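Local structure of mannose recognizing lectin (4TKC) at residues 3-8 with 29-34; 14-19 with 58-63; 21-26 with 91-96. The protein binds mannose as a fungal lectin of the bulb-type family, holding the sugar in pockets of its beta-rich subunit. All blocks are in the same frame, centred on the assembly; numbering follows the deposited sequence.

Contact 1. Residues 3-8 with 29-34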
loop_
_atom_site.group_PDB
_atom_site.type_symbol
_atom_site.label_atom_id
_atom_site.label_comp_id
_atom_site.label_asym_id
_atom_site.label_seq_id
_atom_site.Cartn_x
_atom_site.Cartn_y
_atom_site.Cartn_z
ATOM N N TYR A 3 3.098 -2.788 -14.431
ATOM C CA TYR A 3 2.859 -2.425 -13.065
ATOM C C TYR A 3 1.409 -2.594 -12.719
ATOM O O TYR A 3 0.490 -2.370 -13.505
ATOM C CB TYR A 3 3.226 -0.946 -12.848
ATOM C CG TYR A 3 4.695 -0.672 -13.010
ATOM C CD1 TYR A 3 5.272 -0.465 -14.272
ATOM C CD2 TYR A 3 5.517 -0.648 -11.908
ATOM C CE1 TYR A 3 6.650 -0.356 -14.404
ATOM C CE2 TYR A 3 6.886 -0.583 -12.032
ATOM C CZ TYR A 3 7.445 -0.358 -13.266
ATOM O OH TYR A 3 8.809 -0.324 -13.378
ATOM N N VAL A 4 1.220 -3.197 -11.550
ATOM C CA VAL A 4 -0.114 -3.319 -11.000
ATOM C C VAL A 4 -0.582 -1.979 -10.372
ATOM O O VAL A 4 0.187 -1.288 -9.730
ATOM C CB VAL A 4 -0.180 -4.499 -10.019
ATOM C CG1 VAL A 4 -1.534 -4.543 -9.359
ATOM C CG2 VAL A 4 0.106 -5.788 -10.756
ATOM N N HIS A 5 -1.876 -1.688 -10.507
ATOM C CA HIS A 5 -2.461 -0.437 -10.047
ATOM C C HIS A 5 -3.510 -0.654 -8.948
ATOM O O HIS A 5 -4.679 -0.875 -9.254
ATOM C CB HIS A 5 -3.087 0.260 -11.241
ATOM C CG HIS A 5 -2.118 0.492 -12.350
ATOM N ND1 HIS A 5 -2.410 0.210 -13.669
ATOM C CD2 HIS A 5 -0.826 0.897 -12.323
ATOM C CE1 HIS A 5 -1.361 0.511 -14.417
ATOM N NE2 HIS A 5 -0.400 0.965 -13.631
ATOM N N PRO A 6 -3.076 -0.577 -7.659
ATOM C CA PRO A 6 -4.022 -0.909 -6.575
ATOM C C PRO A 6 -4.879 0.268 -6.169
ATOM O O PRO A 6 -5.755 0.140 -5.321
ATOM C CB PRO A 6 -3.114 -1.293 -5.415
ATOM C CG PRO A 6 -1.737 -1.405 -5.946
ATOM C CD PRO A 6 -1.691 -0.550 -7.182
ATOM N N TYR A 7 -4.612 1.429 -6.796
ATOM C CA TYR A 7 -5.139 2.699 -6.305
ATOM C C TYR A 7 -5.725 3.602 -7.392
ATOM O O TYR A 7 -6.069 4.758 -7.088
ATOM C CB TYR A 7 -4.015 3.479 -5.599
ATOM C CG TYR A 7 -3.612 2.929 -4.273
ATOM C CD1 TYR A 7 -4.386 3.212 -3.183
ATOM C CD2 TYR A 7 -2.364 2.402 -4.090
ATOM C CE1 TYR A 7 -4.043 2.684 -1.953
ATOM C CE2 TYR A 7 -1.994 1.882 -2.854
ATOM C CZ TYR A 7 -2.810 2.113 -1.774
ATOM O OH TYR A 7 -2.395 1.631 -0.514
ATOM N N GLY A 8 -5.830 3.115 -8.626
ATOM C CA GLY A 8 -6.132 4.031 -9.754
ATOM C C GLY A 8 -5.092 5.161 -9.810
ATOM O O GLY A 8 -3.891 4.937 -9.765
ATOM N N ARG A 29 -2.116 7.266 -19.732
ATOM C CA ARG A 29 -0.859 7.781 -20.328
ATOM C C ARG A 29 0.206 8.115 -19.300
ATOM O O ARG A 29 1.388 8.070 -19.618
ATOM C CB ARG A 29 -1.102 9.015 -21.206
ATOM C CG ARG A 29 -2.113 8.813 -22.337
ATOM C CD ARG A 29 -2.228 10.025 -23.248
ATOM N NE ARG A 29 -0.919 10.405 -23.794
ATOM C CZ ARG A 29 -0.588 11.616 -24.229
ATOM N NH1 ARG A 29 -1.480 12.608 -24.248
ATOM N NH2 ARG A 29 0.696 11.839 -24.458
ATOM N N VAL A 30 -0.195 8.369 -18.056
ATOM C CA VAL A 30 0.744 8.894 -17.078
ATOM C C VAL A 30 0.800 7.888 -15.916
ATOM O O VAL A 30 -0.246 7.522 -15.400
ATOM C CB VAL A 30 0.307 10.281 -16.555
ATOM C CG1 VAL A 30 1.402 10.887 -15.674
ATOM C CG2 VAL A 30 -0.014 11.245 -17.721
ATOM N N GLU A 31 2.010 7.441 -15.585
ATOM C CA GLU A 31 2.193 6.364 -14.608
ATOM C C GLU A 31 3.306 6.766 -13.661
ATOM O O GLU A 31 4.443 7.061 -14.062
ATOM C CB GLU A 31 2.518 5.065 -15.345
ATOM C CG GLU A 31 2.400 3.825 -14.455
ATOM C CD GLU A 31 2.582 2.548 -15.239
ATOM O OE1 GLU A 31 3.562 2.460 -16.000
ATOM O OE2 GLU A 31 1.833 1.584 -14.986
ATOM N N PHE A 32 3.020 6.598 -12.363
ATOM C CA PHE A 32 3.943 6.904 -11.289
ATOM C C PHE A 32 4.322 5.564 -10.648
ATOM O O PHE A 32 3.535 4.925 -9.924
ATOM C CB PHE A 32 3.294 7.805 -10.262
ATOM C CG PHE A 32 4.197 8.186 -9.122
ATOM C CD1 PHE A 32 5.434 8.778 -9.338
ATOM C CD2 PHE A 32 3.865 7.845 -7.823
ATOM C CE1 PHE A 32 6.245 9.158 -8.291
ATOM C CE2 PHE A 32 4.684 8.209 -6.774
ATOM C CZ PHE A 32 5.866 8.871 -7.009
ATOM N N ARG A 33 5.551 5.146 -10.922
ATOM C CA ARG A 33 6.009 3.782 -10.654
ATOM C C ARG A 33 7.040 3.734 -9.556
ATOM O O ARG A 33 7.937 4.580 -9.484
ATOM C CB ARG A 33 6.765 3.290 -11.905
ATOM C CG ARG A 33 6.028 3.340 -13.208
ATOM C CD ARG A 33 6.974 3.078 -14.375
ATOM N NE ARG A 33 6.208 3.116 -15.615
ATOM C CZ ARG A 33 6.704 2.981 -16.836
ATOM N NH1 ARG A 33 8.027 2.885 -17.025
ATOM N NH2 ARG A 33 5.855 2.988 -17.873
ATOM N N VAL A 34 7.020 2.632 -8.788
ATOM C CA VAL A 34 8.190 2.247 -8.011
ATOM C C VAL A 34 8.734 0.956 -8.646
ATOM O O VAL A 34 7.979 -0.016 -8.841
ATOM C CB VAL A 34 7.841 2.027 -6.526
ATOM C CG1 VAL A 34 9.058 1.549 -5.726
ATOM C CG2 VAL A 34 7.297 3.306 -5.909
HETATM O O HOH W 1 2.249 -0.760 -16.580
#
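One carboxylate, that of Glu31, is shared here by an imidazole, a water and a guanidinium, and it ties the irregular N-terminal segment 3-8 to strand 30-34. Glu31 reaches out from the strand fully stretched, CG anti to the backbone N (chi1 -166°). His5 NE2 donates to Glu31 OE2 at 2.7 Å; the oxygen lies in the plane of the imidazole and uses its anti lone pair, the one turned away from OE1. The same OE2 receives a water that in turn accepts from Tyr3 N, so the carboxylate also grips the start of the chain. Glu31 OE1 belongs to Arg33, two residues on along the same side of the strand: Arg33 NE lies 2.8 Å from Glu31 OE1 in a salt bridge, approaching from above the carboxylate plane. Arg33 NH2 has a further salt bridge, to Asp46.

The aliphatic part of Arg33 lies over one face of the Tyr3 ring. Arg33 CG sits 3.9 Å from the centroid of the Tyr3 ring, almost on its normal, a CH-pi contact, while Arg33 CD comes within 3.4 Å of Tyr3 CE1. Ring and guanidinium planes are nearly parallel, 13° apart, though the two side chains cross at about a right angle. At the ring's edge Tyr3 CE2 meets Val34 O at 3.4 Å. Farther along segment 3-8, Tyr7 OH bonds to Asn14 O of the second subunit. With both carboxylate oxygens engaged by donors, Glu31 is probably ionised; its charge would be expected to favour a protonated His5, an effect the Arg33 salt bridge would partly offset.

Contact 2. Residues 14-19 with 58-63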
loop_
_atom_site.group_PDB
_atom_site.type_symbol
_atom_site.label_atom_id
_atom_site.label_comp_id
_atom_site.label_asym_id
_atom_site.label_seq_id
_atom_site.Cartn_x
_atom_site.Cartn_y
_atom_site.Cartn_z
ATOM N N ASN A 14 -2.172 6.805 4.290
ATOM C CA ASN A 14 -1.863 5.374 4.559
ATOM C C ASN A 14 -1.693 4.536 3.313
ATOM O O ASN A 14 -1.517 3.332 3.369
ATOM C CB ASN A 14 -2.883 4.682 5.488
ATOM C CG ASN A 14 -2.804 5.211 6.888
ATOM O OD1 ASN A 14 -1.696 5.344 7.440
ATOM N ND2 ASN A 14 -3.936 5.641 7.424
ATOM N N GLY A 15 -1.738 5.167 2.152
ATOM C CA GLY A 15 -1.495 4.452 0.933
ATOM C C GLY A 15 -0.014 4.159 0.724
ATOM O O GLY A 15 0.827 5.057 0.874
ATOM N N VAL A 16 0.285 2.996 0.137
ATOM C CA VAL A 16 1.638 2.601 -0.141
ATOM C C VAL A 16 1.746 1.942 -1.498
ATOM O O VAL A 16 0.956 1.064 -1.856
ATOM C CB VAL A 16 2.165 1.573 0.900
ATOM C CG1 VAL A 16 3.476 0.968 0.409
ATOM C CG2 VAL A 16 2.384 2.277 2.218
ATOM N N ILE A 17 2.721 2.441 -2.280
ATOM C CA ILE A 17 3.128 1.795 -3.539
ATOM C C ILE A 17 4.473 1.103 -3.394
ATOM O O ILE A 17 5.466 1.758 -3.070
ATOM C CB ILE A 17 3.430 2.810 -4.677
ATOM C CG1 ILE A 17 2.440 3.941 -4.743
ATOM C CG2 ILE A 17 3.546 2.090 -6.006
ATOM C CD1 ILE A 17 2.801 4.950 -5.808
ATOM N N GLY A 18 4.515 -0.231 -3.550
ATOM C CA GLY A 18 5.784 -0.898 -3.544
ATOM C C GLY A 18 6.318 -1.242 -4.923
ATOM O O GLY A 18 5.761 -0.766 -5.927
ATOM N N ARG A 19 7.454 -1.921 -4.992
ATOM C CA ARG A 19 8.114 -2.275 -6.263
ATOM C C ARG A 19 7.212 -3.131 -7.126
ATOM O O ARG A 19 6.625 -4.126 -6.617
ATOM C CB ARG A 19 9.428 -2.998 -6.036
ATOM C CG ARG A 19 10.444 -2.184 -5.272
ATOM C CD ARG A 19 11.743 -2.931 -5.041
ATOM N NE ARG A 19 12.743 -2.059 -4.451
ATOM C CZ ARG A 19 13.966 -2.442 -4.101
ATOM N NH1 ARG A 19 14.825 -1.581 -3.583
ATOM N NH2 ARG A 19 14.357 -3.679 -4.343
ATOM N N ALA A 58 14.869 2.696 -3.581
ATOM C CA ALA A 58 13.535 2.823 -3.020
ATOM C C ALA A 58 12.815 1.475 -2.991
ATOM O O ALA A 58 12.861 0.712 -3.972
ATOM C CB ALA A 58 12.714 3.813 -3.796
ATOM N N SER A 59 12.203 1.180 -1.829
ATOM C CA SER A 59 11.325 0.035 -1.678
ATOM C C SER A 59 9.845 0.409 -1.840
ATOM O O SER A 59 9.038 -0.372 -2.362
ATOM C CB SER A 59 11.567 -0.563 -0.303
ATOM O OG SER A 59 10.763 -1.686 -0.035
ATOM N N PHE A 60 9.458 1.564 -1.324
ATOM C CA PHE A 60 8.055 1.940 -1.393
ATOM C C PHE A 60 7.909 3.469 -1.231
ATOM O O PHE A 60 8.781 4.107 -0.653
ATOM C CB PHE A 60 7.192 1.125 -0.366
ATOM C CG PHE A 60 7.525 1.403 1.066
ATOM C CD1 PHE A 60 8.433 0.593 1.734
ATOM C CD2 PHE A 60 6.817 2.346 1.801
ATOM C CE1 PHE A 60 8.722 0.807 3.062
ATOM C CE2 PHE A 60 7.112 2.556 3.146
ATOM C CZ PHE A 60 8.074 1.786 3.766
ATOM N N VAL A 61 6.734 3.957 -1.628
ATOM C CA VAL A 61 6.282 5.323 -1.387
ATOM C C VAL A 61 5.008 5.294 -0.536
ATOM O O VAL A 61 4.111 4.502 -0.815
ATOM C CB VAL A 61 5.981 6.005 -2.744
ATOM C CG1 VAL A 61 5.215 7.315 -2.590
ATOM C CG2 VAL A 61 7.275 6.284 -3.495
ATOM N N LYS A 62 4.953 6.137 0.494
ATOM C CA LYS A 62 3.813 6.181 1.379
ATOM C C LYS A 62 3.347 7.634 1.491
ATOM O O LYS A 62 4.133 8.516 1.889
ATOM C CB LYS A 62 4.202 5.610 2.763
ATOM C CG LYS A 62 3.039 5.555 3.760
ATOM C CD LYS A 62 3.400 4.647 4.925
ATOM C CE LYS A 62 2.207 4.288 5.794
ATOM N NZ LYS A 62 2.544 3.523 7.037
ATOM N N MET A 63 2.042 7.806 1.275
ATOM C CA MET A 63 1.359 9.076 1.539
ATOM C C MET A 63 0.913 9.009 3.004
ATOM O O MET A 63 0.013 8.202 3.352
ATOM C CB MET A 63 0.164 9.271 0.577
ATOM C CG MET A 63 -0.712 10.481 0.834
ATOM S SD MET A 63 0.010 12.040 0.328
ATOM C CE MET A 63 0.752 12.611 1.832
HETATM O O HOH W 2 0.063 3.285 8.187
#
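Strand 15-18 is an outermost strand, within its own chain, of a four-stranded antiparallel sheet, one of the three in this bulb-type lectin fold, and pairs with strand 60-63. The two run at 168° to each other, their axes 4.6 Å apart. Ile17 and Val61 make the regular hydrogen-bonded pair: Ile17 N to Val61 O and Val61 N to Ile17 O are both 2.9 Å. Toward one end Met63 N donates to Gly15 O, and Asn14 N returns to Met63 O at 2.8 Å, nearly along the C=O axis.

Val16 and Lys62 form a non-hydrogen-bonded pair on the face turned to the second subunit. Val16 CG2 lies alongside the extended Lys62 chain, 3.7 Å from Lys62 CG, and Val16 CG1 touches Phe60 CB. Phe60 holds its CG in the crowded position between backbone N and carbonyl carbon (chi1 65°), and its ring leads away to meet that of Tyr72. Lys62 NZ bonds to Pro6 O of the second subunit and, through a water, to Asn14 OD1. On the other face Ile17 and Val61 turn inward onto Leu11 and Val34.

At the far end Arg19, extended from CG to NE, grips one carbonyl side-on. Arg19 NE reaches Ala58 O at 2.8 Å on a lone pair, whereas Arg19 NH1 comes to Ala58 O from above the carbonyl plane; Asn57 OD1 takes NH1 as well. Ser59 and Phe60 both face Tyr72 on the next strand, a classic beta bulge at the entry of strand 60-63 in an antiparallel sheet of the bulb-type lectin fold.

Contact 3. Residues 21-26 with 91-96; sequences YALISD and YNLVCQ. With MAN (alpha-D-mannopyranose), chain D.
Leu23 lays its side chain against strand 92-95, its CB on Cys95 and one methyl on Leu93. Leu23 CB stands 3.7 Å from Cys95 CB, the tightest side-chain meeting of the pair. Beyond it the Leu23 chain, with CG anti to the carbonyl carbon (chi1 -54°) and CD1 continuing in an extended line, carries CD1 up to 3.9 Å from Leu93 CD2, the two leucines crossing obliquely. The same methyl rests 3.8 Å from Leu93 O, so it covers backbone as well as side chain. Leu93 and Cys95 lie on one side of their strand and also meet strand 30-34, the neighbour of 21-24 in its sheet, Leu93 touching Phe32 and Cys95 touching Val30; Leu11 also covers Leu93.

The strands cross at 75° with their axes 7.0 Å apart, too steep for a ladder: they belong to different sheets and meet through side chains. Past the crossing the backbones draw closer. Ser25 CA lies 3.6 Å from Cys95 O, and a single water joins the two ends, donating to Cys95 O and accepting from Asp26 N at 2.9 Å. Ser25 OG, set in the crowded position between backbone N and carbonyl carbon (chi1 64°), is hydrogen-bonded to Ser27 OG.

The side chain of Gln96 points away from this core, its extended chain ending beside alpha-D-mannopyranose, with its amide carbon CD 3.6 Å from MAN O3. Asp98, Asn100 and Tyr104 bond the same sugar. A buried apolar core between sheets, with a mannose pocket on the outside of one, is the plan of the bulb-type lectin fold.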
loop_
_atom_site.group_PDB
_atom_site.type_symbol
_atom_site.label_atom_id
_atom_site.label_comp_id
_atom_site.label_asym_id
_atom_site.label_seq_id
_atom_site.Cartn_x
_atom_site.Cartn_y
_atom_site.Cartn_z
ATOM N N TYR A 21 4.450 -1.789 -8.494
ATOM C CA TYR A 21 3.145 -1.163 -8.407
ATOM C C TYR A 21 3.280 0.296 -8.863
ATOM O O TYR A 21 4.375 0.860 -8.804
ATOM C CB TYR A 21 2.531 -1.321 -6.981
ATOM C CG TYR A 21 2.393 -2.779 -6.562
ATOM C CD1 TYR A 21 3.531 -3.472 -6.210
ATOM C CD2 TYR A 21 1.251 -3.503 -6.861
ATOM C CE1 TYR A 21 3.461 -4.824 -5.896
ATOM C CE2 TYR A 21 1.171 -4.859 -6.513
ATOM C CZ TYR A 21 2.312 -5.506 -6.135
ATOM O OH TYR A 21 2.289 -6.863 -5.832
ATOM N N ALA A 22 2.133 0.899 -9.130
ATOM C CA ALA A 22 2.119 2.275 -9.704
ATOM C C ALA A 22 0.767 2.925 -9.531
ATOM O O ALA A 22 -0.261 2.218 -9.477
ATOM C CB ALA A 22 2.515 2.253 -11.174
ATOM N N LEU A 23 0.742 4.271 -9.535
ATOM C CA LEU A 23 -0.487 5.005 -9.819
ATOM C C LEU A 23 -0.571 5.131 -11.349
ATOM O O LEU A 23 0.462 5.202 -12.010
ATOM C CB LEU A 23 -0.466 6.442 -9.254
ATOM C CG LEU A 23 -0.158 6.527 -7.757
ATOM C CD1 LEU A 23 -0.123 7.944 -7.209
ATOM C CD2 LEU A 23 -1.192 5.698 -7.014
ATOM N N ILE A 24 -1.800 5.188 -11.848
ATOM C CA ILE A 24 -2.058 5.373 -13.281
ATOM C C ILE A 24 -3.135 6.434 -13.463
ATOM O O ILE A 24 -4.103 6.511 -12.736
ATOM C CB ILE A 24 -2.476 4.014 -13.939
ATOM C CG1 ILE A 24 -2.562 4.086 -15.470
ATOM C CG2 ILE A 24 -3.766 3.473 -13.326
ATOM C CD1 ILE A 24 -1.220 4.271 -16.129
ATOM N N SER A 25 -2.867 7.366 -14.382
ATOM C CA SER A 25 -3.875 8.372 -14.758
ATOM C C SER A 25 -5.102 7.694 -15.368
ATOM O O SER A 25 -5.003 6.603 -15.966
ATOM C CB SER A 25 -3.320 9.437 -15.726
ATOM O OG SER A 25 -2.950 8.855 -16.963
ATOM N N ASP A 26 -6.240 8.380 -15.273
ATOM C CA ASP A 26 -7.464 7.902 -15.893
ATOM C C ASP A 26 -7.262 7.606 -17.378
ATOM O O ASP A 26 -7.813 6.660 -17.930
ATOM C CB ASP A 26 -8.638 8.858 -15.672
ATOM C CG ASP A 26 -9.009 9.014 -14.213
ATOM O OD1 ASP A 26 -8.720 8.095 -13.405
ATOM O OD2 ASP A 26 -9.515 10.112 -13.881
ATOM N N TYR A 91 -4.945 14.393 2.965
ATOM C CA TYR A 91 -3.904 14.580 1.928
ATOM C C TYR A 91 -3.991 13.449 0.922
ATOM O O TYR A 91 -4.316 12.286 1.302
ATOM C CB TYR A 91 -2.533 14.570 2.611
ATOM C CG TYR A 91 -2.228 15.801 3.425
ATOM C CD1 TYR A 91 -2.583 15.891 4.756
ATOM C CD2 TYR A 91 -1.611 16.912 2.809
ATOM C CE1 TYR A 91 -2.364 17.026 5.499
ATOM C CE2 TYR A 91 -1.392 18.062 3.530
ATOM C CZ TYR A 91 -1.762 18.132 4.853
ATOM O OH TYR A 91 -1.521 19.291 5.530
ATOM N N ASN A 92 -3.692 13.732 -0.343
ATOM C CA ASN A 92 -3.733 12.730 -1.378
ATOM C C ASN A 92 -2.642 13.005 -2.355
ATOM O O ASN A 92 -2.415 14.212 -2.680
ATOM C CB ASN A 92 -5.074 12.769 -2.087
ATOM C CG ASN A 92 -6.174 12.143 -1.265
ATOM O OD1 ASN A 92 -6.337 10.923 -1.261
ATOM N ND2 ASN A 92 -6.952 12.980 -0.603
ATOM N N LEU A 93 -2.044 11.985 -2.947
ATOM C CA LEU A 93 -1.086 12.185 -4.044
ATOM C C LEU A 93 -1.800 11.731 -5.303
ATOM O O LEU A 93 -2.221 10.566 -5.393
ATOM C CB LEU A 93 0.207 11.359 -3.822
ATOM C CG LEU A 93 1.243 11.297 -4.940
ATOM C CD1 LEU A 93 2.025 12.591 -4.876
ATOM C CD2 LEU A 93 2.187 10.095 -4.855
ATOM N N VAL A 94 -1.910 12.653 -6.296
ATOM C CA VAL A 94 -2.689 12.352 -7.473
ATOM C C VAL A 94 -1.826 12.379 -8.745
ATOM O O VAL A 94 -1.110 13.382 -9.038
ATOM C CB VAL A 94 -3.876 13.337 -7.666
ATOM C CG1 VAL A 94 -4.723 12.928 -8.850
ATOM C CG2 VAL A 94 -4.749 13.369 -6.422
ATOM N N CYS A 95 -1.957 11.327 -9.546
ATOM C CA CYS A 95 -1.254 11.171 -10.831
ATOM C C CYS A 95 -2.265 11.594 -11.898
ATOM O O CYS A 95 -3.210 10.830 -12.198
ATOM C CB CYS A 95 -0.824 9.700 -11.023
ATOM S SG CYS A 95 0.134 9.366 -12.520
ATOM N N GLN A 96 -2.066 12.803 -12.456
ATOM C CA GLN A 96 -3.120 13.421 -13.289
ATOM C C GLN A 96 -2.903 13.178 -14.795
ATOM O O GLN A 96 -1.758 12.944 -15.243
ATOM C CB GLN A 96 -3.171 14.933 -13.027
ATOM C CG GLN A 96 -3.570 15.282 -11.608
ATOM C CD GLN A 96 -3.648 16.758 -11.278
ATOM O OE1 GLN A 96 -3.161 17.626 -12.062
ATOM N NE2 GLN A 96 -4.438 17.098 -10.305
HETATM C C1 MAN D . -1.462 22.662 -12.769
HETATM C C2 MAN D . -2.415 21.475 -12.848
HETATM C C3 MAN D . -3.269 21.452 -11.584
HETATM C C4 MAN D . -2.369 21.415 -10.337
HETATM C C5 MAN D . -1.410 22.610 -10.359
HETATM C C6 MAN D . -0.402 22.522 -9.240
HETATM O O1 MAN D . -2.183 23.875 -12.839
HETATM O O2 MAN D . -1.645 20.316 -13.004
HETATM O O3 MAN D . -4.079 20.299 -11.623
HETATM O O4 MAN D . -3.180 21.439 -9.174
HETATM O O5 MAN D . -0.696 22.667 -11.595
HETATM O O6 MAN D . 0.346 23.717 -9.172
HETATM O O HOH W 3 -5.946 10.713 -13.532
#

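How the contacts relate
From the N terminus, residues 3-8 start contact 1, residues 14-19 contact 2 and residues 21-26 contact 3; only then does 29-34 close contact 1. Residues 58-63 close contact 2 and 91-96 close contact 3, so all three loops cross rather than nest, and they lengthen in the order they close. Contact 2 lies within one sheet, contact 3 joins two different sheets, and contact 1 ties the N-terminal loop to a strand of the sheet that also holds 21-24. Strands 21-24 and 30-34 are neighbours, through which contacts 1 and 3 touch. Ile17 packs against Phe32 and Leu23, and contacts 1 and 2 both meet the second subunit.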